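Local coordinates for uncharacterized protein (Acinetobacter baumannii, PDB 4PAR) that cleaves DNA containing 5-hydroxymethylcytosine as a modification-dependent restriction endonuclease, with a Vsr-like nuclease domain and an SRA-like domain that probably recognises the modified base, at residues K23-V29 with E72-G76; K55-T60 with P95-Q101; I92-L96 with H118-R122. The protein carries 3 engineered substitutions. All blocks are in the same frame, centred on the assembly; numbering follows the deposited sequence.

Interaction 1. Residues K23-V29 with E72-G76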
ATOM      1  N   LYS F  23     -20.524  -6.662   7.216  1.00 69.18           N
ATOM      2  CA  LYS F  23     -21.699  -6.522   8.058  1.00 69.96           C
ATOM      3  C   LYS F  23     -21.430  -6.997   9.481  1.00 71.21           C
ATOM      4  O   LYS F  23     -20.561  -7.833   9.713  1.00 78.22           O
ATOM      5  CB  LYS F  23     -22.873  -7.294   7.452  1.00 65.34           C
ATOM      6  CG  LYS F  23     -23.617  -6.516   6.389  1.00 70.12           C
ATOM      7  CD  LYS F  23     -24.590  -7.392   5.632  1.00 75.10           C
ATOM      8  CE  LYS F  23     -23.902  -8.088   4.474  1.00 73.99           C
ATOM      9  NZ  LYS F  23     -24.851  -8.902   3.659  1.00 68.07           N
ATOM     10  N   ARG F  24     -22.200  -6.462  10.422  1.00 70.69           N
ATOM     11  CA  ARG F  24     -22.015  -6.720  11.847  1.00 74.56           C
ATOM     12  C   ARG F  24     -22.257  -8.175  12.255  1.00 74.22           C
ATOM     13  O   ARG F  24     -21.499  -8.742  13.043  1.00 72.06           O
ATOM     14  CB  ARG F  24     -22.939  -5.799  12.645  1.00 74.21           C
ATOM     15  CG  ARG F  24     -22.940  -6.036  14.138  1.00 76.46           C
ATOM     16  CD  ARG F  24     -23.487  -4.828  14.857  1.00 79.78           C
ATOM     17  NE  ARG F  24     -24.233  -5.197  16.054  1.00102.34           N
ATOM     18  CZ  ARG F  24     -23.705  -5.261  17.271  1.00 94.28           C
ATOM     19  NH1 ARG F  24     -22.420  -4.979  17.451  1.00 84.30           N
ATOM     20  NH2 ARG F  24     -24.465  -5.604  18.306  1.00 82.95           N
ATOM     21  N   TYR F  25     -23.319  -8.772  11.727  1.00 63.85           N
ATOM     22  CA  TYR F  25     -23.682 -10.145  12.063  1.00 60.07           C
ATOM     23  C   TYR F  25     -23.165 -11.176  11.056  1.00 55.45           C
ATOM     24  O   TYR F  25     -23.530 -12.351  11.130  1.00 52.80           O
ATOM     25  CB  TYR F  25     -25.198 -10.263  12.205  1.00 60.79           C
ATOM     26  CG  TYR F  25     -25.708  -9.721  13.521  1.00 69.10           C
ATOM     27  CD1 TYR F  25     -25.530  -8.386  13.860  1.00 76.03           C
ATOM     28  CD2 TYR F  25     -26.361 -10.542  14.426  1.00 70.39           C
ATOM     29  CE1 TYR F  25     -25.985  -7.885  15.064  1.00 81.93           C
ATOM     30  CE2 TYR F  25     -26.823 -10.049  15.634  1.00 83.56           C
ATOM     31  CZ  TYR F  25     -26.631  -8.719  15.947  1.00 84.93           C
ATOM     32  OH  TYR F  25     -27.090  -8.222  17.146  1.00 87.96           O
ATOM     33  N   GLU F  26     -22.343 -10.729  10.108  1.00 55.30           N
ATOM     34  CA  GLU F  26     -21.847 -11.587   9.026  1.00 51.38           C
ATOM     35  C   GLU F  26     -21.011 -12.785   9.511  1.00 48.52           C
ATOM     36  O   GLU F  26     -21.347 -13.943   9.243  1.00 46.01           O
ATOM     37  CB  GLU F  26     -21.025 -10.746   8.046  1.00 57.47           C
ATOM     38  CG  GLU F  26     -20.451 -11.519   6.871  1.00 55.83           C
ATOM     39  CD  GLU F  26     -19.248 -10.829   6.249  1.00 61.98           C
ATOM     40  OE1 GLU F  26     -18.903  -9.707   6.694  1.00 55.57           O
ATOM     41  OE2 GLU F  26     -18.643 -11.417   5.319  1.00 59.75           O
ATOM     42  N   ALA F  27     -19.930 -12.496  10.231  1.00 61.87           N
ATOM     43  CA  ALA F  27     -19.039 -13.528  10.759  1.00 47.79           C
ATOM     44  C   ALA F  27     -19.781 -14.596  11.546  1.00 47.18           C
ATOM     45  O   ALA F  27     -19.502 -15.785  11.398  1.00 55.62           O
ATOM     46  CB  ALA F  27     -17.979 -12.903  11.633  1.00 50.00           C
ATOM     47  N   TYR F  28     -20.729 -14.178  12.377  1.00 49.37           N
ATOM     48  CA  TYR F  28     -21.434 -15.124  13.231  1.00 50.80           C
ATOM     49  C   TYR F  28     -22.230 -16.115  12.411  1.00 48.22           C
ATOM     50  O   TYR F  28     -22.088 -17.335  12.561  1.00 47.90           O
ATOM     51  CB  TYR F  28     -22.375 -14.408  14.196  1.00 52.92           C
ATOM     52  CG  TYR F  28     -23.002 -15.362  15.185  1.00 57.94           C
ATOM     53  CD1 TYR F  28     -22.297 -15.775  16.312  1.00 55.19           C
ATOM     54  CD2 TYR F  28     -24.282 -15.871  14.987  1.00 54.75           C
ATOM     55  CE1 TYR F  28     -22.847 -16.656  17.220  1.00 56.94           C
ATOM     56  CE2 TYR F  28     -24.846 -16.760  15.896  1.00 56.71           C
ATOM     57  CZ  TYR F  28     -24.117 -17.147  17.014  1.00 57.78           C
ATOM     58  OH  TYR F  28     -24.647 -18.025  17.934  1.00 60.22           O
ATOM     59  N   VAL F  29     -23.069 -15.566  11.543  1.00 56.99           N
ATOM     60  CA  VAL F  29     -23.979 -16.356  10.737  1.00 47.49           C
ATOM     61  C   VAL F  29     -23.211 -17.299   9.830  1.00 51.32           C
ATOM     62  O   VAL F  29     -23.495 -18.500   9.786  1.00 52.94           O
ATOM     63  CB  VAL F  29     -24.897 -15.458   9.903  1.00 54.08           C
ATOM     64  CG1 VAL F  29     -25.689 -16.284   8.909  1.00 57.78           C
ATOM     65  CG2 VAL F  29     -25.829 -14.673  10.820  1.00 51.08           C
ATOM     66  N   GLU F  72     -27.255 -14.553   2.415  1.00 61.05           N
ATOM     67  CA  GLU F  72     -27.110 -13.140   2.716  1.00 67.58           C
ATOM     68  C   GLU F  72     -27.648 -12.830   4.110  1.00 79.56           C
ATOM     69  O   GLU F  72     -28.785 -13.186   4.441  1.00 87.33           O
ATOM     70  CB  GLU F  72     -27.847 -12.304   1.674  1.00 76.49           C
ATOM     71  CG  GLU F  72     -27.815 -10.818   1.936  1.00 84.34           C
ATOM     72  CD  GLU F  72     -28.685 -10.041   0.972  1.00 93.48           C
ATOM     73  OE1 GLU F  72     -29.873 -10.394   0.823  1.00 94.86           O
ATOM     74  OE2 GLU F  72     -28.174  -9.082   0.358  1.00104.19           O
ATOM     75  N   VAL F  73     -26.829 -12.180   4.926  1.00 59.54           N
ATOM     76  CA  VAL F  73     -27.303 -11.639   6.188  1.00 68.72           C
ATOM     77  C   VAL F  73     -28.051 -10.327   5.945  1.00 64.91           C
ATOM     78  O   VAL F  73     -27.507  -9.399   5.333  1.00 57.48           O
ATOM     79  CB  VAL F  73     -26.139 -11.396   7.171  1.00 63.88           C
ATOM     80  CG1 VAL F  73     -26.612 -10.565   8.349  1.00 56.17           C
ATOM     81  CG2 VAL F  73     -25.542 -12.726   7.626  1.00 57.69           C
ATOM     82  N   ASP F  74     -29.306 -10.264   6.391  1.00 64.80           N
ATOM     83  CA  ASP F  74     -30.085  -9.030   6.329  1.00 64.72           C
ATOM     84  C   ASP F  74     -30.082  -8.337   7.680  1.00 74.09           C
ATOM     85  O   ASP F  74     -30.574  -8.866   8.676  1.00 73.64           O
ATOM     86  CB  ASP F  74     -31.537  -9.280   5.888  1.00 72.98           C
ATOM     87  CG  ASP F  74     -32.332  -7.970   5.674  1.00 85.95           C
ATOM     88  OD1 ASP F  74     -31.828  -6.880   6.033  1.00 94.16           O
ATOM     89  OD2 ASP F  74     -33.466  -8.031   5.148  1.00 87.09           O
ATOM     90  N   GLU F  75     -29.446  -7.183   7.685  1.00 77.25           N
ATOM     91  CA  GLU F  75     -29.576  -6.185   8.701  1.00 73.07           C
ATOM     92  C   GLU F  75     -30.212  -4.993   8.044  1.00 92.45           C
ATOM     93  O   GLU F  75     -31.142  -4.410   8.553  1.00103.71           O
ATOM     94  CB  GLU F  75     -28.208  -5.781   9.181  1.00 72.38           C
ATOM     95  CG  GLU F  75     -27.239  -6.930   9.268  1.00 73.59           C
ATOM     96  CD  GLU F  75     -25.905  -6.495   9.808  1.00 88.38           C
ATOM     97  OE1 GLU F  75     -25.717  -5.288   9.977  1.00109.57           O
ATOM     98  OE2 GLU F  75     -25.048  -7.346  10.061  1.00 76.97           O
ATOM     99  N   GLY F  76     -29.691  -4.615   6.890  1.00101.98           N
ATOM    100  CA  GLY F  76     -30.294  -3.532   6.160  1.00 93.99           C
ATOM    101  C   GLY F  76     -30.285  -2.225   6.900  1.00109.66           C
ATOM    102  O   GLY F  76     -30.960  -2.074   7.886  1.00135.73           O
TER

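Interaction 2. Residues K55-T60 with P95-Q101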
ATOM      1  N   LYS F  55     -26.610  -3.459 -14.153  1.00121.24           N
ATOM      2  CA  LYS F  55     -25.218  -2.973 -14.164  1.00124.04           C
ATOM      3  C   LYS F  55     -24.609  -2.722 -12.783  1.00122.56           C
ATOM      4  O   LYS F  55     -23.432  -2.413 -12.682  1.00122.81           O
ATOM      5  CB  LYS F  55     -25.020  -1.653 -14.916  1.00126.43           C
ATOM      6  CG  LYS F  55     -25.299  -0.400 -14.061  1.00130.69           C
ATOM      7  CD  LYS F  55     -24.997   0.872 -14.817  1.00148.97           C
ATOM      8  CE  LYS F  55     -25.427   2.139 -14.041  1.00156.35           C
ATOM      9  NZ  LYS F  55     -26.879   2.493 -14.096  1.00155.66           N
ATOM     10  N   LYS F  56     -25.390  -2.805 -11.710  1.00 89.61           N
ATOM     11  CA  LYS F  56     -24.830  -2.525 -10.393  1.00 98.43           C
ATOM     12  C   LYS F  56     -24.102  -3.749  -9.846  1.00 97.85           C
ATOM     13  O   LYS F  56     -24.473  -4.885 -10.142  1.00 97.30           O
ATOM     14  CB  LYS F  56     -25.916  -2.071  -9.391  1.00103.78           C
ATOM     15  CG  LYS F  56     -26.431  -0.653  -9.632  1.00115.73           C
ATOM     16  CD  LYS F  56     -27.533  -0.276  -8.639  1.00121.94           C
ATOM     17  CE  LYS F  56     -27.064  -0.438  -7.207  1.00119.60           C
ATOM     18  NZ  LYS F  56     -28.126  -0.070  -6.234  1.00125.01           N
ATOM     19  N   ILE F  57     -23.057  -3.522  -9.052  1.00 96.80           N
ATOM     20  CA  ILE F  57     -22.294  -4.634  -8.478  1.00 81.09           C
ATOM     21  C   ILE F  57     -22.684  -4.869  -7.025  1.00 83.84           C
ATOM     22  O   ILE F  57     -22.647  -3.955  -6.203  1.00 94.33           O
ATOM     23  CB  ILE F  57     -20.778  -4.394  -8.563  1.00 81.45           C
ATOM     24  CG1 ILE F  57     -20.381  -4.006  -9.990  1.00 84.13           C
ATOM     25  CG2 ILE F  57     -20.011  -5.636  -8.108  1.00 63.14           C
ATOM     26  CD1 ILE F  57     -18.924  -3.654 -10.139  1.00 87.02           C
ATOM     27  N   ALA F  58     -23.045  -6.110  -6.720  1.00 74.01           N
ATOM     28  CA  ALA F  58     -23.491  -6.495  -5.391  1.00 60.26           C
ATOM     29  C   ALA F  58     -22.559  -7.533  -4.797  1.00 63.52           C
ATOM     30  O   ALA F  58     -21.577  -7.918  -5.427  1.00 85.65           O
ATOM     31  CB  ALA F  58     -24.902  -7.029  -5.452  1.00 69.48           C
ATOM     32  N   LEU F  59     -22.857  -7.988  -3.584  1.00 75.30           N
ATOM     33  CA  LEU F  59     -22.058  -9.042  -2.966  1.00 76.99           C
ATOM     34  C   LEU F  59     -22.865  -9.894  -2.002  1.00 75.90           C
ATOM     35  O   LEU F  59     -23.793  -9.415  -1.351  1.00 75.89           O
ATOM     36  CB  LEU F  59     -20.846  -8.448  -2.245  1.00 74.17           C
ATOM     37  CG  LEU F  59     -21.046  -7.329  -1.225  1.00 93.07           C
ATOM     38  CD1 LEU F  59     -21.424  -7.866   0.145  1.00 95.34           C
ATOM     39  CD2 LEU F  59     -19.774  -6.506  -1.141  1.00113.67           C
ATOM     40  N   THR F  60     -22.498 -11.167  -1.908  1.00 73.86           N
ATOM     41  CA  THR F  60     -23.164 -12.060  -0.975  1.00 62.14           C
ATOM     42  C   THR F  60     -22.170 -12.586   0.050  1.00 55.58           C
ATOM     43  O   THR F  60     -20.993 -12.786  -0.253  1.00 66.57           O
ATOM     44  CB  THR F  60     -23.845 -13.228  -1.700  1.00 56.49           C
ATOM     45  OG1 THR F  60     -22.915 -13.840  -2.599  1.00 81.49           O
ATOM     46  CG2 THR F  60     -25.018 -12.723  -2.492  1.00 47.78           C
ATOM     47  N   PRO F  95     -29.322 -10.151  -4.245  1.00 81.01           N
ATOM     48  CA  PRO F  95     -29.027  -9.638  -2.900  1.00 79.60           C
ATOM     49  C   PRO F  95     -29.626  -8.261  -2.624  1.00 74.89           C
ATOM     50  O   PRO F  95     -29.975  -7.537  -3.553  1.00 80.52           O
ATOM     51  CB  PRO F  95     -27.497  -9.570  -2.881  1.00 56.32           C
ATOM     52  CG  PRO F  95     -27.099  -9.515  -4.307  1.00 56.90           C
ATOM     53  CD  PRO F  95     -28.092 -10.354  -5.029  1.00 67.89           C
ATOM     54  N   LEU F  96     -29.760  -7.921  -1.348  1.00 73.70           N
ATOM     55  CA  LEU F  96     -30.314  -6.630  -0.953  1.00 83.78           C
ATOM     56  C   LEU F  96     -29.240  -5.546  -0.875  1.00 77.81           C
ATOM     57  O   LEU F  96     -29.546  -4.353  -0.867  1.00 76.99           O
ATOM     58  CB  LEU F  96     -31.025  -6.746   0.399  1.00 77.50           C
ATOM     59  CG  LEU F  96     -32.430  -7.347   0.512  1.00 77.41           C
ATOM     60  CD1 LEU F  96     -32.795  -8.208  -0.675  1.00 92.75           C
ATOM     61  CD2 LEU F  96     -32.541  -8.154   1.795  1.00 73.62           C
ATOM     62  N   TYR F  97     -27.978  -5.961  -0.828  1.00 65.34           N
ATOM     63  CA  TYR F  97     -26.886  -5.023  -0.590  1.00 66.79           C
ATOM     64  C   TYR F  97     -26.046  -4.845  -1.833  1.00 66.35           C
ATOM     65  O   TYR F  97     -25.615  -5.824  -2.437  1.00 66.40           O
ATOM     66  CB  TYR F  97     -25.993  -5.497   0.557  1.00 73.88           C
ATOM     67  CG  TYR F  97     -26.693  -5.661   1.884  1.00 82.59           C
ATOM     68  CD1 TYR F  97     -27.366  -6.835   2.188  1.00 91.03           C
ATOM     69  CD2 TYR F  97     -26.664  -4.652   2.839  1.00 77.97           C
ATOM     70  CE1 TYR F  97     -28.000  -7.001   3.398  1.00 80.20           C
ATOM     71  CE2 TYR F  97     -27.296  -4.809   4.056  1.00 88.81           C
ATOM     72  CZ  TYR F  97     -27.965  -5.988   4.329  1.00 88.20           C
ATOM     73  OH  TYR F  97     -28.602  -6.170   5.532  1.00 90.11           O
ATOM     74  N   SER F  98     -25.797  -3.594  -2.201  1.00 70.11           N
ATOM     75  CA  SER F  98     -25.057  -3.301  -3.419  1.00 72.31           C
ATOM     76  C   SER F  98     -23.965  -2.269  -3.168  1.00 84.65           C
ATOM     77  O   SER F  98     -23.798  -1.796  -2.051  1.00107.39           O
ATOM     78  CB  SER F  98     -26.010  -2.812  -4.505  1.00 86.58           C
ATOM     79  OG  SER F  98     -26.799  -1.736  -4.032  1.00 92.46           O
ATOM     80  N   ILE F  99     -23.219  -1.929  -4.212  1.00 73.86           N
ATOM     81  CA  ILE F  99     -22.140  -0.959  -4.099  1.00 76.49           C
ATOM     82  C   ILE F  99     -22.460   0.258  -4.949  1.00 89.49           C
ATOM     83  O   ILE F  99     -23.049   0.126  -6.021  1.00108.61           O
ATOM     84  CB  ILE F  99     -20.799  -1.559  -4.552  1.00 76.78           C
ATOM     85  CG1 ILE F  99     -20.621  -2.960  -3.973  1.00 76.32           C
ATOM     86  CG2 ILE F  99     -19.641  -0.657  -4.160  1.00 87.84           C
ATOM     87  CD1 ILE F  99     -20.651  -2.999  -2.461  1.00 92.62           C
ATOM     88  N   SER F 100     -22.079   1.441  -4.478  1.00 88.76           N
ATOM     89  CA  SER F 100     -22.261   2.659  -5.266  1.00101.03           C
ATOM     90  C   SER F 100     -21.518   2.555  -6.595  1.00110.20           C
ATOM     91  O   SER F 100     -20.390   2.063  -6.642  1.00111.39           O
ATOM     92  CB  SER F 100     -21.790   3.885  -4.482  1.00117.47           C
ATOM     93  OG  SER F 100     -20.669   3.577  -3.670  1.00116.87           O
ATOM     94  N   GLN F 101     -22.161   3.014  -7.668  1.00131.57           N
ATOM     95  CA  GLN F 101     -21.600   2.925  -9.020  1.00144.95           C
ATOM     96  C   GLN F 101     -20.219   3.562  -9.124  1.00154.36           C
ATOM     97  O   GLN F 101     -19.407   3.160  -9.956  1.00152.41           O
ATOM     98  CB  GLN F 101     -22.540   3.576 -10.038  1.00149.74           C
ATOM     99  CG  GLN F 101     -23.755   2.737 -10.416  1.00154.22           C
ATOM    100  CD  GLN F 101     -24.857   2.764  -9.366  1.00162.68           C
ATOM    101  OE1 GLN F 101     -24.593   2.850  -8.166  1.00157.13           O
ATOM    102  NE2 GLN F 101     -26.103   2.695  -9.819  1.00170.09           N
TER

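Interaction 3. Residues I92-L96 with H118-R122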
ATOM      1  N   ILE F  92     -36.094 -10.686  -6.940  1.00116.78           N
ATOM      2  CA  ILE F  92     -36.377 -11.542  -5.787  1.00126.87           C
ATOM      3  C   ILE F  92     -35.194 -12.445  -5.403  1.00130.08           C
ATOM      4  O   ILE F  92     -34.924 -12.661  -4.219  1.00125.16           O
ATOM      5  CB  ILE F  92     -37.651 -12.403  -6.052  1.00137.50           C
ATOM      6  CG1 ILE F  92     -38.001 -13.273  -4.842  1.00134.62           C
ATOM      7  CG2 ILE F  92     -37.508 -13.239  -7.323  1.00137.50           C
ATOM      8  CD1 ILE F  92     -39.319 -14.013  -4.989  1.00137.37           C
ATOM      9  N   ASP F  93     -34.479 -12.936  -6.410  1.00128.98           N
ATOM     10  CA  ASP F  93     -33.351 -13.844  -6.210  1.00124.21           C
ATOM     11  C   ASP F  93     -31.995 -13.129  -6.149  1.00115.98           C
ATOM     12  O   ASP F  93     -30.947 -13.772  -6.212  1.00118.64           O
ATOM     13  CB  ASP F  93     -33.342 -14.922  -7.295  1.00126.82           C
ATOM     14  CG  ASP F  93     -33.847 -16.263  -6.779  1.00119.26           C
ATOM     15  OD1 ASP F  93     -33.450 -16.656  -5.659  1.00 98.05           O
ATOM     16  OD2 ASP F  93     -34.647 -16.918  -7.482  1.00113.97           O
ATOM     17  N   GLU F  94     -32.018 -11.803  -6.067  1.00 95.61           N
ATOM     18  CA  GLU F  94     -30.784 -11.025  -6.018  1.00 83.13           C
ATOM     19  C   GLU F  94     -30.586 -10.394  -4.638  1.00 86.73           C
ATOM     20  O   GLU F  94     -31.558 -10.140  -3.929  1.00108.06           O
ATOM     21  CB  GLU F  94     -30.808  -9.943  -7.098  1.00 98.16           C
ATOM     22  CG  GLU F  94     -30.983 -10.479  -8.503  1.00 99.27           C
ATOM     23  CD  GLU F  94     -30.955  -9.381  -9.544  1.00109.15           C
ATOM     24  OE1 GLU F  94     -30.996  -8.197  -9.148  1.00116.34           O
ATOM     25  OE2 GLU F  94     -30.892  -9.700 -10.751  1.00115.16           O
ATOM     26  N   PRO F  95     -29.322 -10.151  -4.245  1.00 81.01           N
ATOM     27  CA  PRO F  95     -29.027  -9.638  -2.900  1.00 79.60           C
ATOM     28  C   PRO F  95     -29.626  -8.261  -2.624  1.00 74.89           C
ATOM     29  O   PRO F  95     -29.975  -7.537  -3.553  1.00 80.52           O
ATOM     30  CB  PRO F  95     -27.497  -9.570  -2.881  1.00 56.32           C
ATOM     31  CG  PRO F  95     -27.099  -9.515  -4.307  1.00 56.90           C
ATOM     32  CD  PRO F  95     -28.092 -10.354  -5.029  1.00 67.89           C
ATOM     33  N   LEU F  96     -29.760  -7.921  -1.348  1.00 73.70           N
ATOM     34  CA  LEU F  96     -30.314  -6.630  -0.953  1.00 83.78           C
ATOM     35  C   LEU F  96     -29.240  -5.546  -0.875  1.00 77.81           C
ATOM     36  O   LEU F  96     -29.546  -4.353  -0.867  1.00 76.99           O
ATOM     37  CB  LEU F  96     -31.025  -6.746   0.399  1.00 77.50           C
ATOM     38  CG  LEU F  96     -32.430  -7.347   0.512  1.00 77.41           C
ATOM     39  CD1 LEU F  96     -32.795  -8.208  -0.675  1.00 92.75           C
ATOM     40  CD2 LEU F  96     -32.541  -8.154   1.795  1.00 73.62           C
ATOM     41  N   HIS F 118     -29.317 -18.914  -9.641  1.00 84.84           N
ATOM     42  CA  HIS F 118     -28.899 -19.173  -8.265  1.00 76.56           C
ATOM     43  C   HIS F 118     -30.004 -18.809  -7.270  1.00 83.46           C
ATOM     44  O   HIS F 118     -30.782 -17.883  -7.500  1.00 69.82           O
ATOM     45  CB  HIS F 118     -27.622 -18.396  -7.930  1.00 76.99           C
ATOM     46  CG  HIS F 118     -26.462 -18.700  -8.828  1.00 83.24           C
ATOM     47  ND1 HIS F 118     -25.330 -17.915  -8.871  1.00 66.60           N
ATOM     48  CD2 HIS F 118     -26.257 -19.705  -9.714  1.00105.37           C
ATOM     49  CE1 HIS F 118     -24.477 -18.422  -9.743  1.00 92.34           C
ATOM     50  NE2 HIS F 118     -25.016 -19.507 -10.271  1.00106.00           N
ATOM     51  N   LYS F 119     -30.071 -19.545  -6.165  1.00 95.06           N
ATOM     52  CA  LYS F 119     -31.009 -19.242  -5.091  1.00 85.49           C
ATOM     53  C   LYS F 119     -30.322 -18.412  -4.012  1.00 84.05           C
ATOM     54  O   LYS F 119     -29.141 -18.602  -3.738  1.00 77.19           O
ATOM     55  CB  LYS F 119     -31.575 -20.532  -4.487  1.00 82.38           C
ATOM     56  CG  LYS F 119     -32.596 -20.311  -3.371  1.00104.46           C
ATOM     57  CD  LYS F 119     -33.787 -19.485  -3.853  1.00108.84           C
ATOM     58  CE  LYS F 119     -34.763 -19.186  -2.722  1.00102.26           C
ATOM     59  NZ  LYS F 119     -35.346 -20.426  -2.145  1.00111.35           N
ATOM     60  N   ILE F 120     -31.054 -17.477  -3.415  1.00 99.30           N
ATOM     61  CA  ILE F 120     -30.526 -16.719  -2.286  1.00 68.50           C
ATOM     62  C   ILE F 120     -31.364 -16.932  -1.035  1.00 71.03           C
ATOM     63  O   ILE F 120     -32.570 -16.673  -1.028  1.00 67.48           O
ATOM     64  CB  ILE F 120     -30.461 -15.215  -2.578  1.00 60.72           C
ATOM     65  CG1 ILE F 120     -29.352 -14.928  -3.584  1.00 68.93           C
ATOM     66  CG2 ILE F 120     -30.203 -14.441  -1.295  1.00 69.01           C
ATOM     67  CD1 ILE F 120     -28.990 -13.467  -3.690  1.00 70.02           C
ATOM     68  N   PHE F 121     -30.716 -17.420   0.016  1.00 73.28           N
ATOM     69  CA  PHE F 121     -31.358 -17.549   1.310  1.00 58.95           C
ATOM     70  C   PHE F 121     -30.964 -16.378   2.186  1.00 64.11           C
ATOM     71  O   PHE F 121     -29.820 -15.922   2.155  1.00 60.60           O
ATOM     72  CB  PHE F 121     -30.976 -18.861   1.979  1.00 58.49           C
ATOM     73  CG  PHE F 121     -31.519 -20.069   1.286  1.00 71.87           C
ATOM     74  CD1 PHE F 121     -32.848 -20.429   1.440  1.00 72.61           C
ATOM     75  CD2 PHE F 121     -30.702 -20.852   0.488  1.00 69.06           C
ATOM     76  CE1 PHE F 121     -33.354 -21.546   0.810  1.00 88.76           C
ATOM     77  CE2 PHE F 121     -31.202 -21.972  -0.147  1.00 81.78           C
ATOM     78  CZ  PHE F 121     -32.532 -22.318   0.015  1.00 95.71           C
ATOM     79  N   ARG F 122     -31.908 -15.884   2.975  1.00 77.23           N
ATOM     80  CA  ARG F 122     -31.619 -14.734   3.810  1.00 83.09           C
ATOM     81  C   ARG F 122     -31.674 -15.080   5.286  1.00 81.01           C
ATOM     82  O   ARG F 122     -32.360 -16.017   5.694  1.00 81.79           O
ATOM     83  CB  ARG F 122     -32.585 -13.594   3.491  1.00 62.38           C
ATOM     84  CG  ARG F 122     -32.187 -12.849   2.245  1.00 70.72           C
ATOM     85  CD  ARG F 122     -33.149 -11.742   1.875  1.00 99.48           C
ATOM     86  NE  ARG F 122     -32.856 -11.284   0.522  1.00103.75           N
ATOM     87  CZ  ARG F 122     -33.382 -11.821  -0.572  1.00116.87           C
ATOM     88  NH1 ARG F 122     -34.252 -12.822  -0.472  1.00100.91           N
ATOM     89  NH2 ARG F 122     -33.049 -11.353  -1.765  1.00144.35           N
TER

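Interaction 1. Residues K23-V29 with E72-G76
The start of helix 26-37 lies here against the end of strand 69-74, an inner strand of the nuclease-domain sheet. The contact is largely buried. The main polar link is made by the carboxylate of Glu75. Its OE2 accepts the backbone N of Tyr25 at 2.8 Å, with an almost straight N-H...O angle of 174°. Tyr25 is the N-cap residue, so the acid fixes the backbone just where the helix begins. Arg24 N lies 3.0 Å from the same Glu75 OE2, but the angle is too poor for a hydrogen bond.

Lys23 makes the second link. Its side chain, bent at chi3 (-86°), brings NZ to Val73 O, a hydrogen bond of 3.2 Å. The charge of Lys23 is met by a salt bridge to Asp61, whose carboxylate also accepts Val73 N. Both polar backbone atoms of Val73 are therefore engaged by side chains. Lys23 N reaches Glu26 OE1 only weakly, at 3.5 Å; the same oxygen also accepts Asn22 N. Glu72 points away, and its carboxylate serves Leu96 N and Arg122.

Val73 supplies the apolar contact, to one side of these polar links. Its CG2 meets Val29 CB at 3.6 Å, and its CG1 meets Tyr25 CB at 4.1 Å. Arg24 turns its end outward to a salt bridge with Asp11 of the second subunit, and Tyr25 packs on Ile14 of the same subunit. Glu75 thus spends its carboxylate on the backbone at the helix start, while Lys23 serves Val73 O and Asp61; this ties the helix start to the strand end beside the subunit interface.

Interaction 2. Residues K55-T60 with P95-Q101
This contact sets a two-stranded antiparallel ribbon, strands 85-87 and 97-99, against the central mixed sheet of the PD-(D/E)XK-type nuclease domain. The meeting strands are 57-60 and 97-99. Their axes come within 4.7 Å but run at 136° to each other, well short of antiparallel. Only a single bridge forms, Ala58 with Ser98, with a CA-CA distance of 4.1 Å.

The backbone contributes one hydrogen bond, from Ile99 N to Ile57 O at 2.9 Å. Each strand keeps other backbone partners: Ala58 pairs with Val50 in the central sheet, and Ser98 pairs with Glu86 in the ribbon. The crossing therefore joins two sheets through a short point of strand pairing.

A polar side-chain link lies at the Lys56 end. Lys56 NZ donates to Ser98 OG at 3.1 Å and also forms a salt bridge with Glu86, so it reaches both strands of the ribbon.

Packing accounts for the rest. Beside Lys56, the poorly ordered Gln101 brings its NE2 to 3.4 Å from Lys56 CG. Apolar contacts fill the other end. Leu59 CD2 touches Ile99 CD1 at 3.8 Å, and both residues also pack on Met85. Pro95 points toward strand 57-60. Its CB is 4.0 Å from Thr60 CG2, while the Thr60 hydroxyl is bonded to His70. Pro95 also packs on Val50 and Leu52, so its ring is well enclosed. Ala58 is closely packed, with its CB 3.5 Å from Pro95 CG and 3.3 Å from Tyr97 O.

Interaction 3. Residues I92-L96 with H118-R122
The loop joining strands 85-87 and 97-99 packs here on strand 119-124, an outermost strand of the mixed sheet in the nuclease domain. Ile120 and Arg122 point toward the loop. Phe121 points away and packs on helix 136-159, so the loop and that helix cover opposite faces of the strand.

Arg122 has chi1 in m, with chi2 and chi3 both t. This extended chain carries the guanidinium along the loop. NH2 bonds weakly to two carbonyls near the guanidinium plane, Glu94 O at 2.9 Å and Ile92 O at 3.4 Å. Its stronger partner is Glu72, which makes a salt bridge with NE.

Ile120 is in the mt rotamer, which sends CD1 straight into the loop. CD1 lies 3.2 Å from Asp93 O and 3.5 Å from Pro95 CD.

Asp93 has an off-rotamer chi1 of -104°, and the end of its side chain comes nearer the strand. OD1 accepts Ile120 N in a weak hydrogen bond of 3.4 Å. Lys119 and Phe121 bond through their backbones to strand 69-74, so this amide faces the outer edge of the sheet. Lys119 starts away from the loop, yet its p chi2 brings CD to 3.4 Å from Asp93 OD1. Leu96 also departs from a standard well, with chi2 at 20°, and its CD1 sits 3.3 Å from Arg122 NE.

From the N terminus, residues 23-29 open interaction 1. The chain passes through strand 45-51 and opens interaction 2 at 55-60 before interaction 1 closes at 72-76, so these two cross. Interaction 3 opens at 92-96, on the stretch where interaction 2 closes at 95-101; they share Pro95 and Leu96. Interaction 3 closes at 118-122, in series after interaction 1. Together they tie the start of helix 26-37, the 85-99 ribbon and the edge strand 119-124 to one sheet. Tyr97 and Glu72 are among the residues that join them. Tyr97 OH probably bonds to the Glu75 and Gly76 amides. Glu72 probably hydrogen-bonds to Leu96 and, through its backbone, to Phe121, and forms a salt bridge with Arg122.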